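PDB 2PY2: antifreeze protein type II from Clupea harengus, which probably binds to ice crystals and restrains their growth in a calcium-dependent manner, using a C-type lectin fold. Local coordinates for residues 69-72 with 73-76; 29-32 with 33-36; 46-49 with 50-54. One frame throughout, in Å; residues are numbered along the deposited sequence.

Three local contacts follow one another along the C-type lectin fold, without nesting or crossing. Interaction 2 comes first: in residues 29-36, helix 25-33 runs out and the chain turns toward strand 38-39. Interaction 3, residues 46-54, then covers nearly the whole of the short helix 45-52, the second helix of the fold, and the chain just after it, packed against strands 9-11, 14-20 and 101-106. Interaction 1, residues 69-76, follows and closes the loop between strands 66-67 and 76-77, on the other side of the chain's centre from interaction 3 and about 25 Å from it, centre to centre. Disulfides from C32 and C69 tie interactions 2 and 1 to later parts of the chain.

Interaction 1: residues 69-72 with 73-76; sequences CQVS and TRWF
Q70 and F76 meet across the mouth of a small loop, the amide oxygen Q70 OE1 coming obliquely to F76 CD2 at 3.8 Å, with the amide and ring planes 65° apart. A bend in the glutamine chain (chi2 79°) brings the amide back over the loop, where OE1 also meets a water at 2.8 Å. That water lies in the plane of the F76 ring at its edge and bridges both halves of the loop: V71 N donates to it at 2.9 Å, and R74 O lies 2.7 Å from it. V71 and R74 run side by side in the same direction, V71 CG1 touching R74 CG at 3.8 Å, while bends at chi2 and chi3 lead the guanidinium end of R74 away from residues 69-72. A type II beta turn from V71 to R74 is closed by R74 N donating to V71 O at 3.0 Å, T73 taking its positive phi (75°). The S72 hydroxyl, anti to its own nitrogen, lies beside T73 and is bonded to T95 O, the side chain about 11 Å from the bound calcium ion; T73 N is held by D68. In the C-type lectin domain the loop joins strands 66-67 and 76-77, whose backbones pair at F76 and T67; the disulfide C69-C100 ties its start to the chain just before strand 101-106, and W75 meets W88 and I102.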
loop_
_atom_site.group_PDB
_atom_site.type_symbol
_atom_site.label_atom_id
_atom_site.label_comp_id
_atom_site.label_asym_id
_atom_site.label_seq_id
_atom_site.Cartn_x
_atom_site.Cartn_y
_atom_site.Cartn_z
ATOM N N CYS A 69 -5.892 -12.505 0.369
ATOM C CA CYS A 69 -5.356 -13.671 1.064
ATOM C C CYS A 69 -6.378 -14.637 1.644
ATOM O O CYS A 69 -6.028 -15.774 1.980
ATOM C CB CYS A 69 -4.405 -13.238 2.183
ATOM S SG CYS A 69 -2.916 -12.328 1.642
ATOM N N GLN A 70 -7.623 -14.204 1.793
ATOM C CA GLN A 70 -8.637 -15.109 2.327
ATOM C C GLN A 70 -9.217 -15.960 1.204
ATOM O O GLN A 70 -9.136 -17.191 1.234
ATOM C CB GLN A 70 -9.761 -14.327 3.012
ATOM C CG GLN A 70 -9.331 -13.590 4.262
ATOM C CD GLN A 70 -8.610 -12.299 3.958
ATOM O OE1 GLN A 70 -8.896 -11.633 2.957
ATOM N NE2 GLN A 70 -7.687 -11.921 4.830
ATOM N N VAL A 71 -9.815 -15.301 0.219
ATOM C CA VAL A 71 -10.389 -16.002 -0.922
ATOM C C VAL A 71 -9.858 -15.365 -2.207
ATOM O O VAL A 71 -9.993 -14.162 -2.418
ATOM C CB VAL A 71 -11.931 -15.928 -0.911
ATOM C CG1 VAL A 71 -12.480 -16.642 -2.135
ATOM C CG2 VAL A 71 -12.477 -16.582 0.367
ATOM N N SER A 72 -9.254 -16.178 -3.064
ATOM C CA SER A 72 -8.689 -15.672 -4.313
ATOM C C SER A 72 -9.656 -14.769 -5.077
ATOM O O SER A 72 -10.847 -15.068 -5.188
ATOM C CB SER A 72 -8.249 -16.838 -5.202
ATOM O OG SER A 72 -7.738 -16.358 -6.437
ATOM N N THR A 73 -9.114 -13.662 -5.589
ATOM C CA THR A 73 -9.828 -12.648 -6.364
ATOM C C THR A 73 -10.738 -11.727 -5.556
ATOM O O THR A 73 -11.357 -10.819 -6.106
ATOM C CB THR A 73 -10.656 -13.269 -7.516
ATOM O OG1 THR A 73 -11.869 -13.828 -7.003
ATOM C CG2 THR A 73 -9.857 -14.353 -8.214
ATOM N N ARG A 74 -10.819 -11.942 -4.249
ATOM C CA ARG A 74 -11.648 -11.077 -3.418
ATOM C C ARG A 74 -10.702 -10.169 -2.649
ATOM O O ARG A 74 -10.148 -10.565 -1.625
ATOM C CB ARG A 74 -12.494 -11.899 -2.446
ATOM C CG ARG A 74 -13.224 -13.061 -3.108
ATOM C CD ARG A 74 -14.061 -12.614 -4.301
ATOM N NE ARG A 74 -15.048 -11.603 -3.939
ATOM C CZ ARG A 74 -15.958 -11.112 -4.776
ATOM N NH1 ARG A 74 -16.011 -11.537 -6.032
ATOM N NH2 ARG A 74 -16.824 -10.199 -4.355
ATOM N N TRP A 75 -10.534 -8.953 -3.154
ATOM C CA TRP A 75 -9.635 -7.973 -2.564
ATOM C C TRP A 75 -10.225 -7.073 -1.488
ATOM O O TRP A 75 -11.331 -6.549 -1.628
ATOM C CB TRP A 75 -9.051 -7.097 -3.673
ATOM C CG TRP A 75 -8.303 -7.893 -4.682
ATOM C CD1 TRP A 75 -8.815 -8.494 -5.796
ATOM C CD2 TRP A 75 -6.926 -8.266 -4.620
ATOM N NE1 TRP A 75 -7.843 -9.225 -6.430
ATOM C CE2 TRP A 75 -6.670 -9.104 -5.729
ATOM C CE3 TRP A 75 -5.881 -7.982 -3.732
ATOM C CZ2 TRP A 75 -5.414 -9.663 -5.972
ATOM C CZ3 TRP A 75 -4.630 -8.538 -3.971
ATOM C CH2 TRP A 75 -4.409 -9.371 -5.084
ATOM N N PHE A 76 -9.459 -6.884 -0.417
ATOM C CA PHE A 76 -9.885 -6.040 0.691
ATOM C C PHE A 76 -8.757 -5.112 1.117
ATOM O O PHE A 76 -7.581 -5.478 1.026
ATOM C CB PHE A 76 -10.269 -6.898 1.897
ATOM C CG PHE A 76 -11.443 -7.790 1.655
ATOM C CD1 PHE A 76 -12.739 -7.289 1.718
ATOM C CD2 PHE A 76 -11.257 -9.123 1.344
ATOM C CE1 PHE A 76 -13.837 -8.112 1.474
ATOM C CE2 PHE A 76 -12.349 -9.960 1.094
ATOM C CZ PHE A 76 -13.640 -9.451 1.161
HETATM O O HOH W 1 -9.821 -12.379 0.374
#

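Interaction 2: residues 29-32 with 33-36; sequences QESC and MKEG
A Schellman motif ends helix 25-33, the first helix of the C-type lectin fold: A37 N turns back to C32 O, and G36 N bonds M33 O at 3.1 Å, with G36 supplying the positive phi (66°). C32 O also accepts E35 N at 2.9 Å, the donor standing above the carbonyl plane, as the helix tightens into a type I turn from M33 to G36. One turn earlier, M33 N still makes a regular helical bond to Q29 O at 2.9 Å, and K34 N reaches E30 O at 3.2 Å and, more weakly, S31 O. On the flank of the helix the side chains of Q29 and M33 cross at a slant, Q29 NE2 lying 3.7 Å from M33 CG and 3.8 Å from SD. K34 bends at chi3 (-73°), which lays CE against S31 CA at 3.5 Å. The Q29 amide is turned by partners beyond the helix: OE1 accepts L39 N and NE2 bonds N38 OD1. With both ends of that amide engaged its flip is fixed, and M33 packs on a side chain already tied to strand 38-39, just as the C32-C125 disulfide ties the helix end to strand 121-128.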
loop_
_atom_site.group_PDB
_atom_site.type_symbol
_atom_site.label_atom_id
_atom_site.label_comp_id
_atom_site.label_asym_id
_atom_site.label_seq_id
_atom_site.Cartn_x
_atom_site.Cartn_y
_atom_site.Cartn_z
ATOM N N GLN A 29 2.095 -3.655 8.623
ATOM C CA GLN A 29 0.764 -3.302 9.101
ATOM C C GLN A 29 0.799 -3.062 10.606
ATOM O O GLN A 29 0.182 -2.119 11.108
ATOM C CB GLN A 29 -0.225 -4.416 8.761
ATOM C CG GLN A 29 -1.591 -4.281 9.437
ATOM C CD GLN A 29 -2.394 -3.081 8.965
ATOM O OE1 GLN A 29 -2.034 -2.403 7.994
ATOM N NE2 GLN A 29 -3.507 -2.823 9.644
ATOM N N GLU A 30 1.529 -3.911 11.322
ATOM C CA GLU A 30 1.658 -3.772 12.771
ATOM C C GLU A 30 2.324 -2.428 13.076
ATOM O O GLU A 30 1.915 -1.709 13.986
ATOM C CB GLU A 30 2.494 -4.926 13.342
ATOM C CG GLU A 30 1.854 -6.314 13.152
ATOM C CD GLU A 30 2.764 -7.476 13.568
ATOM O OE1 GLU A 30 3.140 -7.549 14.761
ATOM O OE2 GLU A 30 3.101 -8.323 12.699
ATOM N N SER A 31 3.344 -2.089 12.295
ATOM C CA SER A 31 4.053 -0.833 12.484
ATOM C C SER A 31 3.093 0.348 12.301
ATOM O O SER A 31 3.149 1.318 13.060
ATOM C CB SER A 31 5.223 -0.745 11.499
ATOM O OG SER A 31 6.058 0.363 11.787
ATOM N N CYS A 32 2.197 0.269 11.315
ATOM C CA CYS A 32 1.237 1.355 11.103
ATOM C C CYS A 32 0.240 1.444 12.257
ATOM O O CYS A 32 -0.143 2.538 12.689
ATOM C CB CYS A 32 0.422 1.164 9.820
ATOM S SG CYS A 32 1.284 1.197 8.211
ATOM N N MET A 33 -0.187 0.287 12.750
ATOM C CA MET A 33 -1.155 0.244 13.832
ATOM C C MET A 33 -0.653 0.918 15.093
ATOM O O MET A 33 -1.446 1.423 15.878
ATOM C CB MET A 33 -1.542 -1.201 14.122
ATOM C CG MET A 33 -2.380 -1.803 13.014
ATOM S SD MET A 33 -2.639 -3.544 13.274
ATOM C CE MET A 33 -3.924 -3.520 14.569
ATOM N N LYS A 34 0.660 0.925 15.285
ATOM C CA LYS A 34 1.245 1.564 16.461
ATOM C C LYS A 34 1.004 3.069 16.415
ATOM O O LYS A 34 1.085 3.755 17.437
ATOM C CB LYS A 34 2.744 1.281 16.528
ATOM C CG LYS A 34 3.079 -0.098 17.060
ATOM C CD LYS A 34 4.583 -0.322 17.165
ATOM C CE LYS A 34 5.222 -0.512 15.800
ATOM N NZ LYS A 34 6.689 -0.765 15.904
ATOM N N GLU A 35 0.696 3.572 15.225
ATOM C CA GLU A 35 0.445 4.994 15.022
ATOM C C GLU A 35 -1.027 5.283 14.734
ATOM O O GLU A 35 -1.364 6.345 14.211
ATOM C CB GLU A 35 1.291 5.509 13.855
ATOM C CG GLU A 35 2.782 5.283 14.011
ATOM C CD GLU A 35 3.365 6.076 15.159
ATOM O OE1 GLU A 35 3.272 7.324 15.127
ATOM O OE2 GLU A 35 3.920 5.451 16.091
ATOM N N GLY A 36 -1.902 4.342 15.073
ATOM C CA GLY A 36 -3.319 4.530 14.817
ATOM C C GLY A 36 -3.611 4.573 13.328
ATOM O O GLY A 36 -4.590 5.181 12.889
#

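Interaction 3: residues 46-49 with 50-54; sequences EEST and FVKEL
E47 O accepts V51 N at 2.9 Å, with an N-H...O angle of 164°, in the middle of helix 45-52, the second helix of the C-type lectin fold. V51 CG1 lies 3.4 Å from the same oxygen, so that a methyl flanks the bond on the buried side of the helix, where V51 packs on I42, F16 and M104. The same i to i+4 pattern recurs before and after it, F50 N bonding E46 O at 3.1 Å and E53 N bonding T49 O at 3.0 Å. The E47 carboxylate leaves the helix for other partners: OE1 makes a salt bridge to R14 and OE2 accepts H43 N, which would favour a charged carboxylate in a buried place. F50 swings its ring off the helix, CG anti to the backbone N (chi1 178°), to stack on F11 and meet F16; the helix is thereby joined to strands 9-11 and 14-20. One turn along from S48, the extended chain of K52 passes the serine hydroxyl, CE standing 4.0 Å from S48 OG, before NZ reaches K110 O beyond strand 101-106. T49 OG1 turns back to L45 O, while its methyl CG2 lies anti to the backbone N and faces E53. The extended glutamate runs alongside, and its CG rests 3.2 Å from T49 O.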
loop_
_atom_site.group_PDB
_atom_site.type_symbol
_atom_site.label_atom_id
_atom_site.label_comp_id
_atom_site.label_asym_id
_atom_site.label_seq_id
_atom_site.Cartn_x
_atom_site.Cartn_y
_atom_site.Cartn_z
ATOM N N GLU A 46 -5.080 10.330 -8.693
ATOM C CA GLU A 46 -4.617 11.494 -7.950
ATOM C C GLU A 46 -3.975 11.066 -6.627
ATOM O O GLU A 46 -2.940 11.598 -6.215
ATOM C CB GLU A 46 -5.797 12.433 -7.683
ATOM C CG GLU A 46 -6.372 13.106 -8.942
ATOM C CD GLU A 46 -6.769 12.123 -10.043
ATOM O OE1 GLU A 46 -7.641 11.250 -9.810
ATOM O OE2 GLU A 46 -6.204 12.230 -11.155
ATOM N N GLU A 47 -4.590 10.094 -5.965
ATOM C CA GLU A 47 -4.064 9.610 -4.692
ATOM C C GLU A 47 -2.792 8.807 -4.946
ATOM O O GLU A 47 -1.820 8.898 -4.195
ATOM C CB GLU A 47 -5.110 8.741 -4.000
ATOM C CG GLU A 47 -4.951 8.666 -2.499
ATOM C CD GLU A 47 -6.249 8.281 -1.803
ATOM O OE1 GLU A 47 -6.621 8.964 -0.822
ATOM O OE2 GLU A 47 -6.897 7.303 -2.239
ATOM N N SER A 48 -2.804 8.029 -6.018
ATOM C CA SER A 48 -1.656 7.221 -6.383
ATOM C C SER A 48 -0.453 8.111 -6.629
ATOM O O SER A 48 0.648 7.816 -6.187
ATOM C CB SER A 48 -1.941 6.418 -7.648
ATOM O OG SER A 48 -0.775 5.713 -8.038
ATOM N N THR A 49 -0.671 9.209 -7.346
ATOM C CA THR A 49 0.406 10.139 -7.644
ATOM C C THR A 49 0.941 10.779 -6.364
ATOM O O THR A 49 2.156 10.887 -6.176
ATOM C CB THR A 49 -0.091 11.210 -8.629
ATOM O OG1 THR A 49 -0.455 10.562 -9.854
ATOM C CG2 THR A 49 0.984 12.251 -8.904
ATOM N N PHE A 50 0.036 11.182 -5.477
ATOM C CA PHE A 50 0.437 11.791 -4.216
ATOM C C PHE A 50 1.314 10.845 -3.404
ATOM O O PHE A 50 2.341 11.248 -2.861
ATOM C CB PHE A 50 -0.783 12.170 -3.375
ATOM C CG PHE A 50 -0.424 12.754 -2.038
ATOM C CD1 PHE A 50 -0.090 14.099 -1.920
ATOM C CD2 PHE A 50 -0.360 11.945 -0.908
ATOM C CE1 PHE A 50 0.309 14.635 -0.692
ATOM C CE2 PHE A 50 0.037 12.466 0.323
ATOM C CZ PHE A 50 0.373 13.812 0.431
ATOM N N VAL A 51 0.906 9.583 -3.310
ATOM C CA VAL A 51 1.693 8.627 -2.545
ATOM C C VAL A 51 3.026 8.350 -3.233
ATOM O O VAL A 51 4.049 8.206 -2.566
ATOM C CB VAL A 51 0.918 7.307 -2.319
ATOM C CG1 VAL A 51 -0.325 7.577 -1.487
ATOM C CG2 VAL A 51 0.540 6.693 -3.635
ATOM N N LYS A 52 3.032 8.286 -4.562
ATOM C CA LYS A 52 4.289 8.058 -5.262
ATOM C C LYS A 52 5.279 9.171 -4.929
ATOM O O LYS A 52 6.474 8.933 -4.835
ATOM C CB LYS A 52 4.073 7.986 -6.776
ATOM C CG LYS A 52 3.531 6.642 -7.238
ATOM C CD LYS A 52 3.454 6.557 -8.755
ATOM C CE LYS A 52 3.052 5.156 -9.200
ATOM N NZ LYS A 52 2.915 5.071 -10.685
ATOM N N GLU A 53 4.777 10.386 -4.735
ATOM C CA GLU A 53 5.651 11.510 -4.411
ATOM C C GLU A 53 6.256 11.397 -3.013
ATOM O O GLU A 53 7.131 12.174 -2.645
ATOM C CB GLU A 53 4.893 12.831 -4.549
ATOM C CG GLU A 53 4.449 13.110 -5.971
ATOM C CD GLU A 53 3.645 14.383 -6.095
ATOM O OE1 GLU A 53 2.652 14.540 -5.349
ATOM O OE2 GLU A 53 4.006 15.222 -6.947
ATOM N N LEU A 54 5.794 10.425 -2.234
ATOM C CA LEU A 54 6.324 10.216 -0.891
ATOM C C LEU A 54 7.417 9.151 -0.893
ATOM O O LEU A 54 8.100 8.958 0.117
ATOM C CB LEU A 54 5.216 9.759 0.063
ATOM C CG LEU A 54 4.072 10.715 0.372
ATOM C CD1 LEU A 54 3.144 10.073 1.388
ATOM C CD2 LEU A 54 4.633 12.017 0.912
#